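Local coordinates for protein oxidized polyvinyl alcohol hydrolase (Pseudomonas sp. VM15C, PDB 3WWC) that hydrolyses beta-diketones such as 4,6-nonanedione and oxidized polyvinyl alcohol, acting in the second step of polyvinyl alcohol breakdown, at residues A[74-77]-A[78-82]. The protein carries 1 engineered substitution. Sequence-based numbering, arbitrary orientation.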
loop_
_atom_site.group_PDB
_atom_site.type_symbol
_atom_site.label_atom_id
_atom_site.label_comp_id
_atom_site.label_asym_id
_atom_site.label_seq_id
_atom_site.Cartn_x
_atom_site.Cartn_y
_atom_site.Cartn_z
ATOM N N SER A 74 -3.555 3.903 14.690
ATOM C CA SER A 74 -2.260 3.362 15.067
ATOM C C SER A 74 -1.958 2.028 14.400
ATOM O O SER A 74 -2.851 1.397 13.820
ATOM C CB SER A 74 -2.166 3.192 16.597
ATOM O OG SER A 74 -3.065 2.165 17.016
ATOM N N THR A 75 -0.702 1.624 14.435
ATOM C CA THR A 75 -0.363 0.297 13.905
ATOM C C THR A 75 -1.140 -0.736 14.731
ATOM O O THR A 75 -1.673 -1.698 14.177
ATOM C CB THR A 75 1.136 0.077 13.955
ATOM O OG1 THR A 75 1.742 0.911 12.953
ATOM C CG2 THR A 75 1.467 -1.403 13.664
ATOM N N ASN A 76 -1.208 -0.569 16.057
ATOM C CA ASN A 76 -1.997 -1.515 16.868
ATOM C C ASN A 76 -3.458 -1.519 16.474
ATOM O O ASN A 76 -4.093 -2.607 16.417
ATOM C CB ASN A 76 -1.804 -1.177 18.345
ATOM C CG ASN A 76 -2.684 -2.027 19.251
ATOM O OD1 ASN A 76 -2.610 -3.251 19.213
ATOM N ND2 ASN A 76 -3.519 -1.379 20.071
ATOM N N ASP A 77 -4.013 -0.354 16.160
ATOM C CA ASP A 77 -5.410 -0.304 15.704
ATOM C C ASP A 77 -5.541 -1.142 14.402
ATOM O O ASP A 77 -6.390 -2.006 14.289
ATOM C CB ASP A 77 -5.865 1.117 15.360
ATOM C CG ASP A 77 -6.033 2.028 16.550
ATOM O OD1 ASP A 77 -6.293 1.531 17.663
ATOM O OD2 ASP A 77 -5.952 3.271 16.314
ATOM N N ASN A 78 -4.679 -0.877 13.439
ATOM C CA ASN A 78 -4.733 -1.581 12.158
ATOM C C ASN A 78 -4.607 -3.071 12.360
ATOM O O ASN A 78 -5.178 -3.852 11.596
ATOM C CB ASN A 78 -3.609 -1.021 11.299
ATOM C CG ASN A 78 -3.458 -1.734 9.984
ATOM O OD1 ASN A 78 -2.686 -2.683 9.875
ATOM N ND2 ASN A 78 -4.233 -1.306 8.974
ATOM N N LEU A 79 -3.865 -3.498 13.371
ATOM C CA LEU A 79 -3.662 -4.909 13.618
ATOM C C LEU A 79 -4.727 -5.575 14.487
ATOM O O LEU A 79 -4.979 -6.791 14.332
ATOM C CB LEU A 79 -2.297 -5.115 14.333
ATOM C CG LEU A 79 -1.092 -4.892 13.461
ATOM C CD1 LEU A 79 0.171 -4.790 14.339
ATOM C CD2 LEU A 79 -0.955 -6.124 12.494
ATOM N N THR A 80 -5.353 -4.816 15.400
ATOM C CA THR A 80 -6.246 -5.485 16.364
ATOM C C THR A 80 -7.652 -4.967 16.501
ATOM O O THR A 80 -8.473 -5.616 17.212
ATOM C CB THR A 80 -5.667 -5.425 17.760
ATOM O OG1 THR A 80 -5.638 -4.050 18.184
ATOM C CG2 THR A 80 -4.235 -5.965 17.771
ATOM N N VAL A 81 -7.981 -3.807 15.943
ATOM C CA VAL A 81 -9.321 -3.248 16.119
ATOM C C VAL A 81 -10.138 -3.582 14.889
ATOM O O VAL A 81 -9.706 -3.305 13.751
ATOM C CB VAL A 81 -9.254 -1.724 16.320
ATOM C CG1 VAL A 81 -10.695 -1.122 16.315
ATOM C CG2 VAL A 81 -8.499 -1.437 17.631
ATOM N N ALA A 82 -11.308 -4.202 15.091
ATOM C CA ALA A 82 -12.102 -4.625 13.963
ATOM C C ALA A 82 -12.429 -3.564 12.937
ATOM O O ALA A 82 -12.351 -3.825 11.728
ATOM C CB ALA A 82 -13.414 -5.269 14.473
#
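The carboxylate of Asp77 has Val81 obliquely off one face, beside OD1, and the backbone N of Ser74 obliquely off the other, at OD2, while the amide of Asn76 carries Thr80 over a single face. Both flat groups belong to the short helix 75-80, which opens with a capping box and links strands 62-68 and 96-100 in a beta-alpha-beta unit of the alpha/beta-hydrolase sheet. In the box, Ser74 OG accepts from Asp77 N at 2.8 Å, and Ser74 N returns a bond to Asp77 OD2 at 3.0 Å, arriving 42° out of the carboxylate plane. OD2 also forms a salt bridge with Arg112, so a buried charge at the N-terminal end of the helix has two partners. One turn on, Val81 CG2 rests 3.7 Å from Asp77 OD1, the two side chains running side by side. Leu79 faces strands 46-53, 62-68 and 96-100, and its CD1 meets the methyl CG2 of Thr75 at 3.7 Å.

The amide of Asn76, with CG anti to the backbone N (chi1 175°), turns its end toward Thr80, and its OD1 lies 3.3 Å from Thr80 OG1, a contact rather than a hydrogen bond. Thr80 CG2 borders the same oxygen, so hydroxyl and methyl both sit nearer the oxygen end of the amide. With an alanine here the amide is lost, and the Thr80 hydroxyl and methyl would probably be left uncovered on this side, the side chain freer to turn. The carbonyl of Asn76 receives two bonds from Thr80: Thr80 N approaches its O at 2.7 Å, nearly in line with the C=O bond, and Thr80 OG1 donates to Asn76 O at 2.8 Å from 45° above the carbonyl plane.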